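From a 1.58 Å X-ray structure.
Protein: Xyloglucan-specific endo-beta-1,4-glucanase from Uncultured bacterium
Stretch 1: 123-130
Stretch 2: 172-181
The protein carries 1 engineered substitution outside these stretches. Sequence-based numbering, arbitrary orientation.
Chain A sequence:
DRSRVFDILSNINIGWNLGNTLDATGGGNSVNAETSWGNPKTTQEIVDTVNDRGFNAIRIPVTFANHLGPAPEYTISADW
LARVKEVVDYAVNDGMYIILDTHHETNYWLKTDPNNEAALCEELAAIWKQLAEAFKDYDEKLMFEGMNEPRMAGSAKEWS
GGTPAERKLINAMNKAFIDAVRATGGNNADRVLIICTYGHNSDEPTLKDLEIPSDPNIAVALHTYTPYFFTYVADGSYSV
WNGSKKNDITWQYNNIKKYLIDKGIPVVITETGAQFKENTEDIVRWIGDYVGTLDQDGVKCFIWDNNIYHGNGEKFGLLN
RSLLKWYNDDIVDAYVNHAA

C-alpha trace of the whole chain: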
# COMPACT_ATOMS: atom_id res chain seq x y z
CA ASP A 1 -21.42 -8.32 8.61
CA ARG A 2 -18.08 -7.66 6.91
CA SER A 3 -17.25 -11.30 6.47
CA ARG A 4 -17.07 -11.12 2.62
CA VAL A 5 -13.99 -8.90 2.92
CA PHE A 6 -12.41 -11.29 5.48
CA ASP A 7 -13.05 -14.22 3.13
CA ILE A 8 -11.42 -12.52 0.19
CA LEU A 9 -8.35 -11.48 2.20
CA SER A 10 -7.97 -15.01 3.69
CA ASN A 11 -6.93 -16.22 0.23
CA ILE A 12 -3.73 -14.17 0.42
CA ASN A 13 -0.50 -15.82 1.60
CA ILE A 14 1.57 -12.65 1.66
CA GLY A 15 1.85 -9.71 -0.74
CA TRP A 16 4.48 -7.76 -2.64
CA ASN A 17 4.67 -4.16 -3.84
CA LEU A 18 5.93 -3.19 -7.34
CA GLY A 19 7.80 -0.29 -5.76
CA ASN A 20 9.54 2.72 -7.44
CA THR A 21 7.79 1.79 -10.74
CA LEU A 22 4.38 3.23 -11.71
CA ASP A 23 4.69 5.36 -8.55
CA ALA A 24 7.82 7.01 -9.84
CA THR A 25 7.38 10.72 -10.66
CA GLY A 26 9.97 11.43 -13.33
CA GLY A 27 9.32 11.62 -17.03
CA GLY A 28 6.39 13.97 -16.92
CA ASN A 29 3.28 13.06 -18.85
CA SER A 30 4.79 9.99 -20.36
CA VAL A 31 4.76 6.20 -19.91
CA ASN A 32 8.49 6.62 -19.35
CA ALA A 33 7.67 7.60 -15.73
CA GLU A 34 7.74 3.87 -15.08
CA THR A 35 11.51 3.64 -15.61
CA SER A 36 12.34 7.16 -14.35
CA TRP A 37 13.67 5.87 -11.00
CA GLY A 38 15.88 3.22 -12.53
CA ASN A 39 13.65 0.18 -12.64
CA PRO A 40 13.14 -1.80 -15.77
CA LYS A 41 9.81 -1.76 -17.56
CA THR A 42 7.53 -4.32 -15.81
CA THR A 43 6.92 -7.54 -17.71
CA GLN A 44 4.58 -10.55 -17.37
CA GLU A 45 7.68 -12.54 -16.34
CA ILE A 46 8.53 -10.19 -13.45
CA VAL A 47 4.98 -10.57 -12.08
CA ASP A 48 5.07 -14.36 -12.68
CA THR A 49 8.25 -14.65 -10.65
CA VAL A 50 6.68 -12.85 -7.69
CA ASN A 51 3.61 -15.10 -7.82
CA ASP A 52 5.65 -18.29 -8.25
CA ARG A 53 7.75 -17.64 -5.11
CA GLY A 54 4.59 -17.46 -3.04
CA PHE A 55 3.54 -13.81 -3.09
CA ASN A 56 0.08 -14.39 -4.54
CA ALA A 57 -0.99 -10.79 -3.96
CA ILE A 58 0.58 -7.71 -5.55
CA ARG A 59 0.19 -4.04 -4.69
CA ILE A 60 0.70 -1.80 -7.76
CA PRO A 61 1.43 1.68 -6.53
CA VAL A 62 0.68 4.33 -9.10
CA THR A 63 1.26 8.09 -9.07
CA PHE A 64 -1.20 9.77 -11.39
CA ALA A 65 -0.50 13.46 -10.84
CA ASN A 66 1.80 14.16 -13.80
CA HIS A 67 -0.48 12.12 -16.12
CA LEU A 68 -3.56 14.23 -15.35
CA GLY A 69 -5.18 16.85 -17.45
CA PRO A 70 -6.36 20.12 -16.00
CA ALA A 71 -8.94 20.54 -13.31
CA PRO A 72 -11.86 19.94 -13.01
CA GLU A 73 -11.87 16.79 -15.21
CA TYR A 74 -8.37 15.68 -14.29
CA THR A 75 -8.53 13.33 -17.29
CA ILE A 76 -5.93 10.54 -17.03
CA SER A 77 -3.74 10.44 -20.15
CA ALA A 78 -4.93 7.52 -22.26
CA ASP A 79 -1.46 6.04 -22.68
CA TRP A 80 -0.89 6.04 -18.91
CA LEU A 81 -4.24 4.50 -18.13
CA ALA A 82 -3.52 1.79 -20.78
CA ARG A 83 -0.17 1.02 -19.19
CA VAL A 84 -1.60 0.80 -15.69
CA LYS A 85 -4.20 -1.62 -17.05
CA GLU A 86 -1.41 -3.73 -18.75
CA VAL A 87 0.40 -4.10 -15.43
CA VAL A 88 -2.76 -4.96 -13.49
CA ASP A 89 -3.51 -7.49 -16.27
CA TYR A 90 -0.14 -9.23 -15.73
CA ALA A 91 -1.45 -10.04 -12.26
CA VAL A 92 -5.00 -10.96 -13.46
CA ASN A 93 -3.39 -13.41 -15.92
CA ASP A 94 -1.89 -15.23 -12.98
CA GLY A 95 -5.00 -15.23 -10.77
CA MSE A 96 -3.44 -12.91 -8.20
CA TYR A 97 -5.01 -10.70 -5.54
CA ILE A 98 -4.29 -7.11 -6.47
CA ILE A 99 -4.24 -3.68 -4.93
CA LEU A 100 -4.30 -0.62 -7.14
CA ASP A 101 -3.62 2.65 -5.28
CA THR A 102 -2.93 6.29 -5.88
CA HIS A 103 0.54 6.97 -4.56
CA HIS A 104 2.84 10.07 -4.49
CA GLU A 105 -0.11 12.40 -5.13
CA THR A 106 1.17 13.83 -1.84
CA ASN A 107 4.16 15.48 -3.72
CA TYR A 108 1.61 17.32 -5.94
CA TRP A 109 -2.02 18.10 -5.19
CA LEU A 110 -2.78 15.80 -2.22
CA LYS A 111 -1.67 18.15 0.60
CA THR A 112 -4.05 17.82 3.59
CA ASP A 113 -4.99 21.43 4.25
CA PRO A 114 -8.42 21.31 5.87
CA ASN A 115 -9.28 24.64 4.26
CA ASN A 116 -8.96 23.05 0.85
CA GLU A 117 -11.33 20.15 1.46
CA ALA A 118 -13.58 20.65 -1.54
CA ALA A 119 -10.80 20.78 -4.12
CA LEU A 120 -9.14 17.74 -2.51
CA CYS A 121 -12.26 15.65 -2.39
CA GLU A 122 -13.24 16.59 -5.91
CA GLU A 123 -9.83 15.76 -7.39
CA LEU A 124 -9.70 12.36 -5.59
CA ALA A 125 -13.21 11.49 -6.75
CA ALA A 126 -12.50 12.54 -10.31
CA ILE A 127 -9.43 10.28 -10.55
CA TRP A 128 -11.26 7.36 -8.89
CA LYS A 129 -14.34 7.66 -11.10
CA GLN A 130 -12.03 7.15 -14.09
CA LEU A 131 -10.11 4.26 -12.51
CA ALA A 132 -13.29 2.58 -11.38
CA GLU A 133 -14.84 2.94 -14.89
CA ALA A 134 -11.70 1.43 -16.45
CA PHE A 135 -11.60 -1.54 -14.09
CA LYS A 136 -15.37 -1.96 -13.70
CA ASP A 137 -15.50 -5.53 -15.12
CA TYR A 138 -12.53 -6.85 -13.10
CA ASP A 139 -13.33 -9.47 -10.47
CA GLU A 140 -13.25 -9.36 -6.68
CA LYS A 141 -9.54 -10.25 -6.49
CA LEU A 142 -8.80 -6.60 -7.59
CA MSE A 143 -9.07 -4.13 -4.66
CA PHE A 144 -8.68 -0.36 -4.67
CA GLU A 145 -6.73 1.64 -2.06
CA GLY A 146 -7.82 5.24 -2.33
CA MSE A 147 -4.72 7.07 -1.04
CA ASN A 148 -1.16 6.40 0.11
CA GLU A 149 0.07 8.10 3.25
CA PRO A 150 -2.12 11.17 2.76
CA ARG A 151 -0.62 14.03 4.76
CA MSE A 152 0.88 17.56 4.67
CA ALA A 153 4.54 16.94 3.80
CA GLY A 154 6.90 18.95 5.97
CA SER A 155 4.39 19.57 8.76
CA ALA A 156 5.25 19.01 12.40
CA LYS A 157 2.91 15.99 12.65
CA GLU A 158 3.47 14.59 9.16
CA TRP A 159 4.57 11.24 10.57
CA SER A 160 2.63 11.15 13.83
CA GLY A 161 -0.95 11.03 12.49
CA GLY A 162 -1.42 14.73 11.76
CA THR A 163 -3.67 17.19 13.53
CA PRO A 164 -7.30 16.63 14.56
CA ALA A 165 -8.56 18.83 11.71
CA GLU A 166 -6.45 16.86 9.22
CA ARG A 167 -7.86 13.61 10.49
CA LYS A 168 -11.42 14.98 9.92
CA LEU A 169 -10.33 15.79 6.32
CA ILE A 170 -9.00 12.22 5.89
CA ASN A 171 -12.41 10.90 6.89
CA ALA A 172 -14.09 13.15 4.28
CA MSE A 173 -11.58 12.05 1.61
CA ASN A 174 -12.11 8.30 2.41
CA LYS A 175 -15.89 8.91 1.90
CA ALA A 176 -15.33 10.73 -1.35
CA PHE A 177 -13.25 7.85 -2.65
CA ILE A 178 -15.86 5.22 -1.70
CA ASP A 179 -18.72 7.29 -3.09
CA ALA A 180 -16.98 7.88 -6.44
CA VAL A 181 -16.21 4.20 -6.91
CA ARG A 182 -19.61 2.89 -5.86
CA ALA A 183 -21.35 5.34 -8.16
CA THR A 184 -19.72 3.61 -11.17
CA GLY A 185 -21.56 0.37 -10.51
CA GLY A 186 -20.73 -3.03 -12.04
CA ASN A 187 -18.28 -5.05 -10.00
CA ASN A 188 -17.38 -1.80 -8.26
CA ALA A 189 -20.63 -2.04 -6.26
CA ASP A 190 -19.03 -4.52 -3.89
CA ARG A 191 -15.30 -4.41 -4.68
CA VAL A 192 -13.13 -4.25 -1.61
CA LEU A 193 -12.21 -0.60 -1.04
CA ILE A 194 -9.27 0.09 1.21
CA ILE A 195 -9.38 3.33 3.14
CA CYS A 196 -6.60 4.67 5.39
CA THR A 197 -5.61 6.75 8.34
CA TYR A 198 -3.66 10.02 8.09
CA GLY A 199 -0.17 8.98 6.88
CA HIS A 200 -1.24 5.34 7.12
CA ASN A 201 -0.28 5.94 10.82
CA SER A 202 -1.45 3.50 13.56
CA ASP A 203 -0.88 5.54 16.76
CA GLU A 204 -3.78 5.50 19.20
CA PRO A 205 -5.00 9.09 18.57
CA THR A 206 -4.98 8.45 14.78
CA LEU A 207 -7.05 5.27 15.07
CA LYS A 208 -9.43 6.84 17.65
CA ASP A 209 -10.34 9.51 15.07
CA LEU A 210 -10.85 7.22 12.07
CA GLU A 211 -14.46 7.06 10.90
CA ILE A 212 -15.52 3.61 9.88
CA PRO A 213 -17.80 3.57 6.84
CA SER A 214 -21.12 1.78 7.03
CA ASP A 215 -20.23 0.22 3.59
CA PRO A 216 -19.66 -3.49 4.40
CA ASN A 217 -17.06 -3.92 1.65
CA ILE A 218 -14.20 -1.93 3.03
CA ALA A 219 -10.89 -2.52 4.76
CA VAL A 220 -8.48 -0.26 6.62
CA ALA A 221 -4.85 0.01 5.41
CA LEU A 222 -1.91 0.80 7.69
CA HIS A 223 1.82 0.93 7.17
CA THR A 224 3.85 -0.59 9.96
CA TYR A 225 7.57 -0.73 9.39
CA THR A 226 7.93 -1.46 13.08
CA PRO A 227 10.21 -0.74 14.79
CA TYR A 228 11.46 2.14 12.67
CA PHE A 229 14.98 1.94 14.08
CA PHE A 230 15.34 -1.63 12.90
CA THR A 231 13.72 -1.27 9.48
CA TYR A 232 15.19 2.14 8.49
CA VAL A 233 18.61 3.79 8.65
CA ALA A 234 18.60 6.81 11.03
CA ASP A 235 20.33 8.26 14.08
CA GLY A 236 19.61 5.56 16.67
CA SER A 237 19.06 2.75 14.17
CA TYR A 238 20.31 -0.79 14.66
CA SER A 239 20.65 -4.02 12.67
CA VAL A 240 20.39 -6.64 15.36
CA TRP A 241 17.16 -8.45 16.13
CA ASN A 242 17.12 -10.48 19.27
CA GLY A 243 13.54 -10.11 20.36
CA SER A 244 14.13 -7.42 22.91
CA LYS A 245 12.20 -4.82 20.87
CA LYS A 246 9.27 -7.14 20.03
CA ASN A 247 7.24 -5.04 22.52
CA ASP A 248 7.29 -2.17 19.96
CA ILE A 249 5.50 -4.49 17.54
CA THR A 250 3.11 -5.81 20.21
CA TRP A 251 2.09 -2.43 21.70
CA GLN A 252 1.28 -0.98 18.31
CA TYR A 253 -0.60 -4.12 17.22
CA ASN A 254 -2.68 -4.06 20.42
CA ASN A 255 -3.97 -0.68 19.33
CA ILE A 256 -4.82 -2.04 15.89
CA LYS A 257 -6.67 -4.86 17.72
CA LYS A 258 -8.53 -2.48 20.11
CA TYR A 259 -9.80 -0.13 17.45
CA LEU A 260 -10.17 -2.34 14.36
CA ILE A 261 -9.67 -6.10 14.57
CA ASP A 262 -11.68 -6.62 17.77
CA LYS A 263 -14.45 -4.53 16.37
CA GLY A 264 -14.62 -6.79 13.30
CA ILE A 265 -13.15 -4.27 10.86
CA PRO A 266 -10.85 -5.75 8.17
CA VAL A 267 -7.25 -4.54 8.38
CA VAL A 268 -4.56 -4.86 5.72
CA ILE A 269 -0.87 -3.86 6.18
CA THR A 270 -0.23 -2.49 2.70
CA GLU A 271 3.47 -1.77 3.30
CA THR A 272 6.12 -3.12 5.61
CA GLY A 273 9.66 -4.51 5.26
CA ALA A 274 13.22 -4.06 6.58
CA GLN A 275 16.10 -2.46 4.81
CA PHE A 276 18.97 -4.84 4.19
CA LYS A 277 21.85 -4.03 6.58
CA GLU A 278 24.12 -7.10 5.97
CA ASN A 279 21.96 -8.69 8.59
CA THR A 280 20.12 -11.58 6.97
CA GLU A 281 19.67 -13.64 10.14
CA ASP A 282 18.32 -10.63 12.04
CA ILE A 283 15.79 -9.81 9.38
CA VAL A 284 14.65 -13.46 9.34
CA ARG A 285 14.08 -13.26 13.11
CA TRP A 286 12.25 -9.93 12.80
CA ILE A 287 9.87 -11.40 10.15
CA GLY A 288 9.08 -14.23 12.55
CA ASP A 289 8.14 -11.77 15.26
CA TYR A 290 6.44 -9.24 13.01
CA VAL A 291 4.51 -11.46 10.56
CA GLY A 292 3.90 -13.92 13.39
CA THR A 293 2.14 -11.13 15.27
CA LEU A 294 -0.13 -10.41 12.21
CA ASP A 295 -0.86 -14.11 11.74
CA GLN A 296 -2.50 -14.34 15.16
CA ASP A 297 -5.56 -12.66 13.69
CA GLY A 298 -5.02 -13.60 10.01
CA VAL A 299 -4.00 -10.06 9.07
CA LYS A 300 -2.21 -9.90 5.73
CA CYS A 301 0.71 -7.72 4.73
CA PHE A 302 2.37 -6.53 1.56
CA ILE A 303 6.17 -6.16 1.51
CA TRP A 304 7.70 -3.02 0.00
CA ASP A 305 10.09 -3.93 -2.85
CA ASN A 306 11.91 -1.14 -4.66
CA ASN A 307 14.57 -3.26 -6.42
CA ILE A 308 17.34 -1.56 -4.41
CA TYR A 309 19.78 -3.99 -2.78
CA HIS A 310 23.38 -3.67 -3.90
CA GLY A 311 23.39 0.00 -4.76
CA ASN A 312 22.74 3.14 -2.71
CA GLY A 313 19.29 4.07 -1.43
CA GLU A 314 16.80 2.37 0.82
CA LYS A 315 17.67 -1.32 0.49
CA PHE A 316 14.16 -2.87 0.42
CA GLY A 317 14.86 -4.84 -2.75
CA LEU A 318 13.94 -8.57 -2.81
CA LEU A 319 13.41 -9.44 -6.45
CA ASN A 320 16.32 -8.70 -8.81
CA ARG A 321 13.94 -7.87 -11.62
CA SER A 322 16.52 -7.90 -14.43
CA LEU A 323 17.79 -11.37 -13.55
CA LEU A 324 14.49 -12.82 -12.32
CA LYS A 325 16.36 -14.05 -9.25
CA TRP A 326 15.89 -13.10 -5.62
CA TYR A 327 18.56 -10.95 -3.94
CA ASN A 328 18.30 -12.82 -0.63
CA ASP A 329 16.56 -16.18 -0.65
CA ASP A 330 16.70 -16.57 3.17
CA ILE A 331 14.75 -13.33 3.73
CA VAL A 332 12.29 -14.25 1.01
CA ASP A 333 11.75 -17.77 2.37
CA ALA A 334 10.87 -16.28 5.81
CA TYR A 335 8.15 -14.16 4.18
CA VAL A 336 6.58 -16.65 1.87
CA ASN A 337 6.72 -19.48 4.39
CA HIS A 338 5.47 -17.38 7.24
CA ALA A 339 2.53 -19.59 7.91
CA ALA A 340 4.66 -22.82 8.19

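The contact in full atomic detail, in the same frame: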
# COMPACT_ATOMS: atom_id res chain seq x y z
N GLU A 123 -10.92 16.33 -6.58
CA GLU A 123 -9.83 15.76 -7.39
C GLU A 123 -9.75 14.21 -7.16
O GLU A 123 -9.65 13.44 -8.11
CB GLU A 123 -8.48 16.43 -7.19
CG GLU A 123 -7.41 15.77 -8.04
CD GLU A 123 -6.16 16.59 -8.36
OE1 GLU A 123 -5.35 16.12 -9.19
OE2 GLU A 123 -6.03 17.70 -7.80
N LEU A 124 -9.76 13.80 -5.90
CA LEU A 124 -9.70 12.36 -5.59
C LEU A 124 -10.83 11.58 -6.26
O LEU A 124 -10.62 10.52 -6.85
CB LEU A 124 -9.74 12.15 -4.08
CG LEU A 124 -9.53 10.72 -3.55
CD1 LEU A 124 -8.15 10.18 -3.89
CD2 LEU A 124 -9.75 10.58 -2.07
N ALA A 125 -12.04 12.13 -6.16
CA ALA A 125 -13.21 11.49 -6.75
C ALA A 125 -13.11 11.45 -8.28
O ALA A 125 -13.52 10.45 -8.91
CB ALA A 125 -14.48 12.21 -6.31
N ALA A 126 -12.66 12.54 -8.90
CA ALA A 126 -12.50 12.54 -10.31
C ALA A 126 -11.53 11.49 -10.87
O ALA A 126 -11.79 10.87 -11.94
CB ALA A 126 -12.13 13.92 -10.81
N ILE A 127 -10.43 11.24 -10.12
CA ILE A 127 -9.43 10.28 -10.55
C ILE A 127 -10.11 8.90 -10.37
O ILE A 127 -10.02 8.05 -11.27
CB ILE A 127 -8.18 10.43 -9.70
CG1 ILE A 127 -7.43 11.77 -10.02
CG2 ILE A 127 -7.22 9.24 -9.90
CD1 ILE A 127 -6.38 12.12 -8.98
N TRP A 128 -10.71 8.66 -9.19
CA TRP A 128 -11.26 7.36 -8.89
C TRP A 128 -12.45 7.01 -9.74
O TRP A 128 -12.65 5.80 -10.04
CB TRP A 128 -11.51 7.18 -7.40
CG TRP A 128 -10.28 6.74 -6.70
CD1 TRP A 128 -9.49 7.48 -5.87
CD2 TRP A 128 -9.62 5.49 -6.88
NE1 TRP A 128 -8.37 6.72 -5.50
CE2 TRP A 128 -8.45 5.49 -6.10
CE3 TRP A 128 -9.95 4.33 -7.60
CZ2 TRP A 128 -7.59 4.37 -6.03
CZ3 TRP A 128 -9.09 3.26 -7.55
CH2 TRP A 128 -7.91 3.28 -6.80
N LYS A 129 -13.27 7.99 -10.15
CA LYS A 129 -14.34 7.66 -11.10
C LYS A 129 -13.75 7.04 -12.37
O LYS A 129 -14.30 6.05 -12.88
CB LYS A 129 -15.19 8.90 -11.42
CG LYS A 129 -16.27 8.78 -12.51
CD LYS A 129 -17.11 10.07 -12.58
CE LYS A 129 -18.39 9.93 -13.35
NZ LYS A 129 -18.08 9.91 -14.74
N GLN A 130 -12.65 7.64 -12.89
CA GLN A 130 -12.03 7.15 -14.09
C GLN A 130 -11.42 5.78 -13.90
O GLN A 130 -11.56 4.91 -14.80
CB GLN A 130 -10.97 8.10 -14.63
CG GLN A 130 -11.50 9.43 -15.03
CD GLN A 130 -10.36 10.37 -15.39
OE1 GLN A 130 -9.69 10.24 -16.42
NE2 GLN A 130 -10.09 11.28 -14.46
N ALA A 172 -13.34 12.64 5.41
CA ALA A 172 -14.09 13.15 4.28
C ALA A 172 -13.55 12.61 2.95
O ALA A 172 -14.29 12.21 2.08
CB ALA A 172 -14.04 14.67 4.27
N MSE A 173 -12.25 12.51 2.84
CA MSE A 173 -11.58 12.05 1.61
C MSE A 173 -11.88 10.55 1.41
O MSE A 173 -12.13 10.12 0.29
CB MSE A 173 -10.06 12.35 1.56
CG MSE A 173 -9.89 13.87 1.45
SE MSE A 173 -7.99 14.36 1.33
CE MSE A 173 -7.71 13.97 -0.59
N ASN A 174 -11.79 9.76 2.48
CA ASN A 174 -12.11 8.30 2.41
C ASN A 174 -13.55 8.15 1.84
O ASN A 174 -13.81 7.28 1.01
CB ASN A 174 -11.99 7.61 3.79
CG ASN A 174 -10.56 7.31 4.17
OD1 ASN A 174 -9.67 7.13 3.30
ND2 ASN A 174 -10.31 7.25 5.47
N LYS A 175 -14.48 8.97 2.35
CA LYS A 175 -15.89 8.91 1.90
C LYS A 175 -16.02 9.27 0.45
O LYS A 175 -16.82 8.67 -0.26
CB LYS A 175 -16.86 9.83 2.69
CG LYS A 175 -16.88 9.59 4.10
CD LYS A 175 -18.14 10.15 4.75
CE LYS A 175 -17.71 10.72 6.08
NZ LYS A 175 -18.82 11.00 7.02
N ALA A 176 -15.25 10.25 0.02
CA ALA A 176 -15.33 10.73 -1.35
C ALA A 176 -14.89 9.62 -2.33
O ALA A 176 -15.44 9.42 -3.38
CB ALA A 176 -14.47 11.94 -1.53
N PHE A 177 -13.83 8.93 -1.92
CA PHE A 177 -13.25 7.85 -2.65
C PHE A 177 -14.28 6.71 -2.79
O PHE A 177 -14.56 6.23 -3.88
CB PHE A 177 -11.99 7.35 -1.92
CG PHE A 177 -11.60 5.91 -2.19
CD1 PHE A 177 -11.30 5.43 -3.47
CD2 PHE A 177 -11.44 5.06 -1.12
CE1 PHE A 177 -10.89 4.12 -3.65
CE2 PHE A 177 -11.02 3.74 -1.30
CZ PHE A 177 -10.70 3.29 -2.56
N ILE A 178 -14.86 6.29 -1.67
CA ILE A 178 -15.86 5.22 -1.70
C ILE A 178 -17.04 5.63 -2.54
O ILE A 178 -17.49 4.83 -3.38
CB ILE A 178 -16.38 4.89 -0.27
CG1 ILE A 178 -15.23 4.23 0.52
CG2 ILE A 178 -17.64 4.00 -0.28
CD1 ILE A 178 -15.46 4.22 2.04
N ASP A 179 -17.55 6.83 -2.31
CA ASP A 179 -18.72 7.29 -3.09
C ASP A 179 -18.47 7.26 -4.63
O ASP A 179 -19.31 6.85 -5.39
CB ASP A 179 -19.09 8.69 -2.59
CG ASP A 179 -20.36 9.18 -3.09
OD1 ASP A 179 -20.32 9.70 -4.18
OD2 ASP A 179 -21.38 9.09 -2.38
N ALA A 180 -17.31 7.77 -5.06
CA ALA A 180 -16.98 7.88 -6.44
C ALA A 180 -16.94 6.50 -7.06
O ALA A 180 -17.41 6.30 -8.20
CB ALA A 180 -15.68 8.59 -6.63
N VAL A 181 -16.34 5.57 -6.36
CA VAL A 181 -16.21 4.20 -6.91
C VAL A 181 -17.55 3.48 -6.95
O VAL A 181 -17.93 2.94 -7.99
CB VAL A 181 -15.21 3.37 -6.11
CG1 VAL A 181 -15.15 1.92 -6.59
CG2 VAL A 181 -13.78 3.94 -6.16

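Two helices running in the same general direction, their axes inclined by 30° and 8.3 Å apart at closest approach, pack here mainly through apolar side chains, some of them resting on the backbone of the partner; no hydrogen bond crosses between them. Glu123, at the start of the first stretch, points away and takes no part. Leu124 points toward the partner helix, and its CD2 lies 3.9 Å from CB of Phe177 and 3.4 Å from O of Met173 (a selenomethionine). That carbonyl already accepts the backbone hydrogen bond from Phe177 N, so a methyl group can rest against it without leaving it unpaired.

At Ala125 the backbones come nearest, its CA 5.2 Å from CA of Ala180. Methyl side chains suit so tight a spot: the two CB atoms sit 3.8 Å apart, and Ala180 CB also lies 3.7 Å from Ala125 O. Ala126 and Ile127 make no contact.

One turn beyond Leu124, Trp128 offers a broad surface. Phe177 directs its edge at the face of the indole, with CD1 3.6 Å from Trp128 CG and the ring planes at 60°, while Val181 CG2 approaches Trp128 CE3 at 4.1 Å. The indole NE1 is hydrogen-bonded elsewhere in the structure. Lys129 is exposed; its CA-to-CB bond points sideways to the partner helix, and its long chain leads its charged end away from the apolar contact.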